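Local coordinates for phosphotriesterase family protein (Listeria monocytogenes serotype 4b str. H7858, PDB 3PNZ) that probably hydrolyses phosphorylated sugar lactones, as a zinc-dependent lactonase with the amidohydrolase fold, at residues A[68-80]-A[134-148]. Residues are numbered along the deposited sequence; the frame is centred on the assembly and turned at random.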
ATOM      1  N   ALA A  68      -6.906   4.383  -0.448  1.00 20.38           N
ATOM      2  CA  ALA A  68      -7.692   4.312  -1.680  1.00 21.24           C
ATOM      3  C   ALA A  68      -8.993   5.104  -1.546  1.00 20.70           C
ATOM      4  O   ALA A  68      -9.263   5.669  -0.491  1.00 21.61           O
ATOM      5  CB  ALA A  68      -7.983   2.856  -2.039  1.00 23.32           C
ATOM      6  N   VAL A  69      -9.813   5.124  -2.597  1.00 21.36           N
ATOM      7  CA  VAL A  69     -10.963   6.034  -2.633  1.00 23.41           C
ATOM      8  C   VAL A  69     -12.019   5.707  -1.574  1.00 21.84           C
ATOM      9  O   VAL A  69     -12.727   6.600  -1.100  1.00 22.35           O
ATOM     10  CB  VAL A  69     -11.621   6.086  -4.032  1.00 22.76           C
ATOM     11  CG1 VAL A  69     -12.436   4.820  -4.302  1.00 23.68           C
ATOM     12  CG2 VAL A  69     -12.494   7.325  -4.159  1.00 23.43           C
ATOM     13  N   ASP A  70     -12.104   4.433  -1.199  1.00 21.13           N
ATOM     14  CA  ASP A  70     -13.057   3.980  -0.183  1.00 21.89           C
ATOM     15  C   ASP A  70     -12.548   4.174   1.256  1.00 23.40           C
ATOM     16  O   ASP A  70     -13.235   3.828   2.220  1.00 25.34           O
ATOM     17  CB  ASP A  70     -13.448   2.511  -0.435  1.00 24.51           C
ATOM     18  CG  ASP A  70     -12.238   1.596  -0.642  1.00 25.86           C
ATOM     19  OD1 ASP A  70     -11.095   2.091  -0.722  1.00 24.73           O
ATOM     20  OD2 ASP A  70     -12.432   0.361  -0.716  1.00 29.48           O
ATOM     21  N   TYR A  71     -11.358   4.745   1.403  1.00 22.08           N
ATOM     22  CA  TYR A  71     -10.742   4.871   2.717  1.00 23.46           C
ATOM     23  C   TYR A  71     -10.590   6.333   3.158  1.00 23.58           C
ATOM     24  O   TYR A  71      -9.759   6.654   4.007  1.00 24.92           O
ATOM     25  CB  TYR A  71      -9.395   4.124   2.755  1.00 22.70           C
ATOM     26  CG  TYR A  71      -9.066   3.560   4.118  1.00 23.14           C
ATOM     27  CD1 TYR A  71      -9.788   2.493   4.637  1.00 25.33           C
ATOM     28  CD2 TYR A  71      -8.048   4.098   4.887  1.00 23.72           C
ATOM     29  CE1 TYR A  71      -9.503   1.973   5.890  1.00 24.31           C
ATOM     30  CE2 TYR A  71      -7.752   3.584   6.151  1.00 26.07           C
ATOM     31  CZ  TYR A  71      -8.488   2.520   6.640  1.00 26.26           C
ATOM     32  OH  TYR A  71      -8.206   1.999   7.887  1.00 29.10           O
ATOM     33  N   GLY A  72     -11.403   7.212   2.570  1.00 23.14           N
ATOM     34  CA  GLY A  72     -11.504   8.594   3.018  1.00 23.58           C
ATOM     35  C   GLY A  72     -10.237   9.417   2.888  1.00 24.04           C
ATOM     36  O   GLY A  72      -9.707   9.928   3.871  1.00 23.66           O
ATOM     37  N   ARG A  73      -9.759   9.576   1.659  1.00 21.20           N
ATOM     38  CA  ARG A  73      -8.525  10.301   1.434  1.00 24.82           C
ATOM     39  C   ARG A  73      -8.622  11.755   1.885  1.00 23.43           C
ATOM     40  O   ARG A  73      -9.688  12.373   1.821  1.00 22.78           O
ATOM     41  CB  ARG A  73      -8.148  10.277  -0.046  1.00 22.82           C
ATOM     42  CG  ARG A  73      -8.044   8.895  -0.675  1.00 24.80           C
ATOM     43  CD  ARG A  73      -7.283   9.052  -1.978  1.00 22.34           C
ATOM     44  NE  ARG A  73      -7.190   7.867  -2.823  1.00 20.84           N
ATOM     45  CZ  ARG A  73      -7.958   7.645  -3.888  1.00 23.30           C
ATOM     46  NH1 ARG A  73      -8.930   8.495  -4.214  1.00 22.82           N
ATOM     47  NH2 ARG A  73      -7.766   6.562  -4.624  1.00 22.09           N
ATOM     48  N   ARG A  74      -7.491  12.277   2.347  1.00 22.56           N
ATOM     49  CA  ARG A  74      -7.305  13.706   2.576  1.00 25.44           C
ATOM     50  C   ARG A  74      -6.071  14.135   1.779  1.00 23.03           C
ATOM     51  O   ARG A  74      -5.023  14.460   2.344  1.00 21.65           O
ATOM     52  CB  ARG A  74      -7.130  13.983   4.073  1.00 25.64           C
ATOM     53  CG  ARG A  74      -8.391  13.740   4.899  1.00 25.59           C
ATOM     54  CD  ARG A  74      -9.535  14.575   4.353  1.00 26.57           C
ATOM     55  NE  ARG A  74     -10.741  14.547   5.177  1.00 29.51           N
ATOM     56  CZ  ARG A  74     -11.755  13.699   5.015  1.00 31.74           C
ATOM     57  NH1 ARG A  74     -11.724  12.765   4.065  1.00 29.48           N
ATOM     58  NH2 ARG A  74     -12.807  13.781   5.816  1.00 31.97           N
ATOM     59  N   VAL A  75      -6.201  14.106   0.456  1.00 22.98           N
ATOM     60  CA  VAL A  75      -5.062  14.290  -0.442  1.00 23.56           C
ATOM     61  C   VAL A  75      -4.357  15.632  -0.253  1.00 24.04           C
ATOM     62  O   VAL A  75      -3.128  15.699  -0.271  1.00 22.50           O
ATOM     63  CB  VAL A  75      -5.477  14.116  -1.915  1.00 25.02           C
ATOM     64  CG1 VAL A  75      -4.290  14.345  -2.844  1.00 24.85           C
ATOM     65  CG2 VAL A  75      -6.063  12.726  -2.131  1.00 25.84           C
ATOM     66  N   LEU A  76      -5.122  16.703  -0.070  1.00 24.44           N
ATOM     67  CA  LEU A  76      -4.498  18.012   0.105  1.00 27.53           C
ATOM     68  C   LEU A  76      -3.648  18.075   1.372  1.00 26.15           C
ATOM     69  O   LEU A  76      -2.596  18.708   1.385  1.00 25.96           O
ATOM     70  CB  LEU A  76      -5.542  19.137   0.086  1.00 25.51           C
ATOM     71  CG  LEU A  76      -6.294  19.286  -1.241  1.00 24.90           C
ATOM     72  CD1 LEU A  76      -7.380  20.350  -1.135  1.00 33.06           C
ATOM     73  CD2 LEU A  76      -5.322  19.606  -2.369  1.00 28.35           C
ATOM     74  N   ASP A  77      -4.094  17.407   2.436  1.00 25.93           N
ATOM     75  CA  ASP A  77      -3.331  17.386   3.682  1.00 23.75           C
ATOM     76  C   ASP A  77      -2.038  16.597   3.505  1.00 22.60           C
ATOM     77  O   ASP A  77      -0.981  16.995   3.988  1.00 24.04           O
ATOM     78  CB  ASP A  77      -4.158  16.769   4.819  1.00 27.26           C
ATOM     79  CG  ASP A  77      -5.307  17.663   5.268  1.00 33.20           C
ATOM     80  OD1 ASP A  77      -5.061  18.853   5.559  1.00 32.73           O
ATOM     81  OD2 ASP A  77      -6.453  17.173   5.346  1.00 35.45           O
ATOM     82  N   VAL A  78      -2.132  15.460   2.826  1.00 23.14           N
ATOM     83  CA  VAL A  78      -0.947  14.650   2.568  1.00 23.27           C
ATOM     84  C   VAL A  78       0.050  15.399   1.677  1.00 23.19           C
ATOM     85  O   VAL A  78       1.254  15.369   1.915  1.00 23.14           O
ATOM     86  CB  VAL A  78      -1.329  13.282   1.960  1.00 23.33           C
ATOM     87  CG1 VAL A  78      -0.087  12.492   1.572  1.00 23.45           C
ATOM     88  CG2 VAL A  78      -2.181  12.490   2.960  1.00 22.03           C
ATOM     89  N   ALA A  79      -0.458  16.082   0.658  1.00 25.15           N
ATOM     90  CA  ALA A  79       0.399  16.894  -0.204  1.00 24.20           C
ATOM     91  C   ALA A  79       1.108  17.978   0.603  1.00 26.05           C
ATOM     92  O   ALA A  79       2.298  18.221   0.415  1.00 25.49           O
ATOM     93  CB  ALA A  79      -0.412  17.511  -1.347  1.00 25.00           C
ATOM     94  N   GLN A  80       0.382  18.613   1.520  1.00 24.83           N
ATOM     95  CA  GLN A  80       0.977  19.655   2.352  1.00 26.65           C
ATOM     96  C   GLN A  80       2.075  19.090   3.254  1.00 25.10           C
ATOM     97  O   GLN A  80       3.117  19.712   3.442  1.00 26.13           O
ATOM     98  CB  GLN A  80      -0.093  20.375   3.179  1.00 24.88           C
ATOM     99  CG  GLN A  80       0.443  21.571   3.944  1.00 26.95           C
ATOM    100  CD  GLN A  80       0.944  22.669   3.019  1.00 33.61           C
ATOM    101  OE1 GLN A  80       0.435  22.840   1.909  1.00 33.18           O
ATOM    102  NE2 GLN A  80       1.950  23.412   3.468  1.00 31.67           N
ATOM    103  N   PHE A 134     -12.210   5.801 -14.171  1.00 21.39           N
ATOM    104  CA  PHE A 134     -12.022   6.454 -12.882  1.00 22.01           C
ATOM    105  C   PHE A 134     -10.596   6.266 -12.353  1.00 21.44           C
ATOM    106  O   PHE A 134      -9.944   7.226 -11.925  1.00 21.45           O
ATOM    107  CB  PHE A 134     -13.038   5.929 -11.857  1.00 24.93           C
ATOM    108  CG  PHE A 134     -12.648   6.210 -10.438  1.00 26.55           C
ATOM    109  CD1 PHE A 134     -12.867   7.458  -9.883  1.00 29.66           C
ATOM    110  CD2 PHE A 134     -12.032   5.233  -9.669  1.00 27.21           C
ATOM    111  CE1 PHE A 134     -12.484   7.729  -8.583  1.00 28.75           C
ATOM    112  CE2 PHE A 134     -11.651   5.494  -8.367  1.00 31.18           C
ATOM    113  CZ  PHE A 134     -11.875   6.743  -7.823  1.00 30.14           C
ATOM    114  N   VAL A 135     -10.111   5.029 -12.391  1.00 21.84           N
ATOM    115  CA  VAL A 135      -8.773   4.719 -11.904  1.00 20.92           C
ATOM    116  C   VAL A 135      -7.713   5.378 -12.788  1.00 22.14           C
ATOM    117  O   VAL A 135      -6.746   5.947 -12.292  1.00 22.02           O
ATOM    118  CB  VAL A 135      -8.533   3.191 -11.831  1.00 21.56           C
ATOM    119  CG1 VAL A 135      -7.110   2.885 -11.373  1.00 18.27           C
ATOM    120  CG2 VAL A 135      -9.554   2.532 -10.896  1.00 22.97           C
ATOM    121  N   VAL A 136      -7.898   5.295 -14.101  1.00 21.03           N
ATOM    122  CA  VAL A 136      -6.964   5.926 -15.029  1.00 21.46           C
ATOM    123  C   VAL A 136      -6.862   7.432 -14.766  1.00 20.63           C
ATOM    124  O   VAL A 136      -5.770   8.003 -14.762  1.00 23.18           O
ATOM    125  CB  VAL A 136      -7.370   5.682 -16.492  1.00 23.92           C
ATOM    126  CG1 VAL A 136      -6.495   6.513 -17.433  1.00 22.11           C
ATOM    127  CG2 VAL A 136      -7.257   4.205 -16.832  1.00 22.21           C
ATOM    128  N   ASN A 137      -8.004   8.064 -14.528  1.00 22.53           N
ATOM    129  CA  ASN A 137      -8.032   9.505 -14.288  1.00 25.13           C
ATOM    130  C   ASN A 137      -7.303   9.891 -13.003  1.00 25.18           C
ATOM    131  O   ASN A 137      -6.684  10.952 -12.931  1.00 24.92           O
ATOM    132  CB  ASN A 137      -9.473  10.027 -14.289  1.00 25.52           C
ATOM    133  CG  ASN A 137     -10.094  10.026 -15.687  1.00 33.84           C
ATOM    134  OD1 ASN A 137      -9.385   9.998 -16.696  1.00 32.71           O
ATOM    135  ND2 ASN A 137     -11.421  10.055 -15.747  1.00 32.11           N
ATOM    136  N   GLU A 138      -7.359   9.024 -11.989  1.00 22.87           N
ATOM    137  CA  GLU A 138      -6.625   9.283 -10.747  1.00 21.59           C
ATOM    138  C   GLU A 138      -5.110   9.270 -10.969  1.00 22.24           C
ATOM    139  O   GLU A 138      -4.368  10.020 -10.327  1.00 22.00           O
ATOM    140  CB  GLU A 138      -7.033   8.285  -9.647  1.00 23.04           C
ATOM    141  CG  GLU A 138      -8.461   8.475  -9.171  1.00 24.37           C
ATOM    142  CD  GLU A 138      -8.744   7.825  -7.820  1.00 26.71           C
ATOM    143  OE1 GLU A 138      -8.329   6.664  -7.600  1.00 26.44           O
ATOM    144  OE2 GLU A 138      -9.398   8.479  -6.979  1.00 24.75           O
ATOM    145  N   VAL A 139      -4.658   8.422 -11.889  1.00 20.25           N
ATOM    146  CA  VAL A 139      -3.239   8.286 -12.188  1.00 18.02           C
ATOM    147  C   VAL A 139      -2.753   9.383 -13.137  1.00 22.97           C
ATOM    148  O   VAL A 139      -1.660   9.917 -12.972  1.00 22.44           O
ATOM    149  CB  VAL A 139      -2.941   6.925 -12.833  1.00 20.37           C
ATOM    150  CG1 VAL A 139      -1.513   6.869 -13.354  1.00 21.52           C
ATOM    151  CG2 VAL A 139      -3.181   5.804 -11.817  1.00 21.39           C
ATOM    152  N   GLU A 140      -3.585   9.708 -14.118  1.00 22.07           N
ATOM    153  CA  GLU A 140      -3.176  10.600 -15.209  1.00 26.09           C
ATOM    154  C   GLU A 140      -3.516  12.073 -14.991  1.00 28.46           C
ATOM    155  O   GLU A 140      -2.797  12.954 -15.470  1.00 29.31           O
ATOM    156  CB  GLU A 140      -3.769  10.110 -16.530  1.00 24.60           C
ATOM    157  CG  GLU A 140      -3.312   8.716 -16.927  1.00 27.36           C
ATOM    158  CD  GLU A 140      -1.848   8.642 -17.352  1.00 36.43           C
ATOM    159  OE1 GLU A 140      -1.039   9.502 -16.939  1.00 44.24           O
ATOM    160  OE2 GLU A 140      -1.504   7.713 -18.114  1.00 45.82           O
ATOM    161  N   ASN A 141      -4.604  12.342 -14.276  1.00 27.03           N
ATOM    162  CA  ASN A 141      -5.063  13.710 -14.058  1.00 26.52           C
ATOM    163  C   ASN A 141      -4.882  14.178 -12.619  1.00 28.11           C
ATOM    164  O   ASN A 141      -4.394  15.280 -12.367  1.00 27.53           O
ATOM    165  CB  ASN A 141      -6.532  13.845 -14.464  1.00 25.95           C
ATOM    166  CG  ASN A 141      -6.760  13.562 -15.937  1.00 30.47           C
ATOM    167  OD1 ASN A 141      -5.839  13.651 -16.741  1.00 35.48           O
ATOM    168  ND2 ASN A 141      -7.990  13.219 -16.293  1.00 34.01           N
ATOM    169  N   GLY A 142      -5.295  13.343 -11.671  1.00 24.84           N
ATOM    170  CA  GLY A 142      -5.141  13.667 -10.265  1.00 24.10           C
ATOM    171  C   GLY A 142      -6.160  12.972  -9.383  1.00 23.20           C
ATOM    172  O   GLY A 142      -7.217  12.540  -9.844  1.00 24.20           O
ATOM    173  N   LEU A 143      -5.834  12.862  -8.101  1.00 24.03           N
ATOM    174  CA  LEU A 143      -6.737  12.254  -7.131  1.00 25.83           C
ATOM    175  C   LEU A 143      -7.822  13.225  -6.660  1.00 24.66           C
ATOM    176  O   LEU A 143      -7.525  14.332  -6.220  1.00 28.37           O
ATOM    177  CB  LEU A 143      -5.938  11.743  -5.930  1.00 25.08           C
ATOM    178  CG  LEU A 143      -5.031  10.533  -6.175  1.00 25.85           C
ATOM    179  CD1 LEU A 143      -3.828  10.548  -5.235  1.00 26.36           C
ATOM    180  CD2 LEU A 143      -5.810   9.223  -6.059  1.00 22.75           C
ATOM    181  N   GLU A 144      -9.076  12.797  -6.756  1.00 27.50           N
ATOM    182  CA  GLU A 144     -10.196  13.500  -6.122  1.00 28.11           C
ATOM    183  C   GLU A 144     -10.269  14.999  -6.399  1.00 33.49           C
ATOM    184  O   GLU A 144     -10.460  15.795  -5.479  1.00 33.26           O
ATOM    185  CB  GLU A 144     -10.168  13.263  -4.611  1.00 31.00           C
ATOM    186  CG  GLU A 144     -10.175  11.794  -4.276  1.00 27.97           C
ATOM    187  CD  GLU A 144     -10.450  11.510  -2.813  1.00 30.88           C
ATOM    188  OE1 GLU A 144     -10.491  10.315  -2.465  1.00 28.12           O
ATOM    189  OE2 GLU A 144     -10.623  12.465  -2.022  1.00 29.64           O
ATOM    190  N   GLY A 145     -10.125  15.378  -7.663  1.00 33.71           N
ATOM    191  CA  GLY A 145     -10.236  16.775  -8.049  1.00 33.69           C
ATOM    192  C   GLY A 145      -9.005  17.625  -7.778  1.00 34.67           C
ATOM    193  O   GLY A 145      -9.022  18.836  -8.017  1.00 39.48           O
ATOM    194  N   THR A 146      -7.937  17.008  -7.279  1.00 27.75           N
ATOM    195  CA  THR A 146      -6.693  17.726  -7.019  1.00 27.14           C
ATOM    196  C   THR A 146      -5.709  17.462  -8.154  1.00 24.94           C
ATOM    197  O   THR A 146      -5.937  16.575  -8.981  1.00 28.72           O
ATOM    198  CB  THR A 146      -6.041  17.272  -5.694  1.00 28.71           C
ATOM    199  OG1 THR A 146      -5.374  16.017  -5.901  1.00 26.74           O
ATOM    200  CG2 THR A 146      -7.093  17.134  -4.581  1.00 28.02           C
ATOM    201  N   PRO A 147      -4.602  18.219  -8.194  1.00 28.19           N
ATOM    202  CA  PRO A 147      -3.577  17.983  -9.215  1.00 28.76           C
ATOM    203  C   PRO A 147      -2.558  16.922  -8.810  1.00 27.24           C
ATOM    204  O   PRO A 147      -1.578  16.729  -9.530  1.00 26.46           O
ATOM    205  CB  PRO A 147      -2.854  19.338  -9.312  1.00 29.53           C
ATOM    206  CG  PRO A 147      -3.554  20.262  -8.338  1.00 34.69           C
ATOM    207  CD  PRO A 147      -4.291  19.401  -7.379  1.00 30.12           C
ATOM    208  N   TYR A 148      -2.769  16.250  -7.684  1.00 28.07           N
ATOM    209  CA  TYR A 148      -1.795  15.276  -7.214  1.00 26.50           C
ATOM    210  C   TYR A 148      -2.154  13.884  -7.716  1.00 24.76           C
ATOM    211  O   TYR A 148      -3.159  13.309  -7.305  1.00 27.03           O
ATOM    212  CB  TYR A 148      -1.693  15.329  -5.685  1.00 25.31           C
ATOM    213  CG  TYR A 148      -1.423  16.742  -5.208  1.00 26.25           C
ATOM    214  CD1 TYR A 148      -0.172  17.323  -5.383  1.00 25.23           C
ATOM    215  CD2 TYR A 148      -2.425  17.504  -4.622  1.00 27.57           C
ATOM    216  CE1 TYR A 148       0.079  18.630  -4.971  1.00 29.20           C
ATOM    217  CE2 TYR A 148      -2.185  18.808  -4.206  1.00 26.14           C
ATOM    218  CZ  TYR A 148      -0.932  19.363  -4.383  1.00 31.28           C
ATOM    219  OH  TYR A 148      -0.686  20.658  -3.969  1.00 34.15           O
TER
HETATM  220  O   HOH W   1     -11.709   9.174  -0.463  1.00 25.55           O
HETATM  221  O   HOH W   2      -8.900  14.191  -0.676  1.00 30.51           O
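The guanidinium of Arg73 lies flat between Leu143 and the Ala68-Val69 peptide of its own segment: Leu143 CD2 sits over the centre of one face, 3.4 Å from Arg73 CZ, while the peptide covers the rim of the other. Two carboxylates line its edge. The ring of Tyr148 takes Ala79 CB over the centre of one face, a CH-pi contact 3.6 Å from the ring centroid, and meets Leu76 CD2 at its edge. Val69 CG2 approaches the Phe134 ring obliquely, 3.8 Å from Phe134 CZ. Glu138 is gripped end-on, Arg73 NH1 reaching Glu138 OE2 at 2.8 Å and Arg73 NH2 reaching Glu138 OE1 at 3.0 Å; both oxygens are met on their syn side but from about 31° out of the carboxylate plane, since the guanidinium and carboxylate planes are turned 58° apart. Arg73 NH1 is shared with Glu144 OE1 (3.0 Å), met on the anti side and somewhat out of plane, making a three-residue salt-bridge network. Val75, with CG1 anti to the backbone N (chi1 179°), sends that methyl to Thr146 OG1 and Tyr148 CB and leaves CG2 against Leu143 CB. Thr146 closes the type I' turn of 143-146; its hydroxyl donates to Leu143 O and accepts from Tyr148 N in an ST turn. Two waters link Glu144 OE1 to Val69 O and Arg73 N, and OE2 to Val75 N. Within this TIM-barrel fold, the loop after strand 62-65 and the first turns of helix 75-85 thus join the end of helix 128-140 and the connection to strand 150-152. Gly94 N also donates to Glu138 OE1, and Lys106 probably offsets the second carboxylate, Glu144. With Thr67 O accepting from Arg73 NE and Thr92 O from NH2, all five guanidinium N-H groups are bonded; together with both packed faces they hold its plane, while Glu138 and Glu144 probably balance its buried charge.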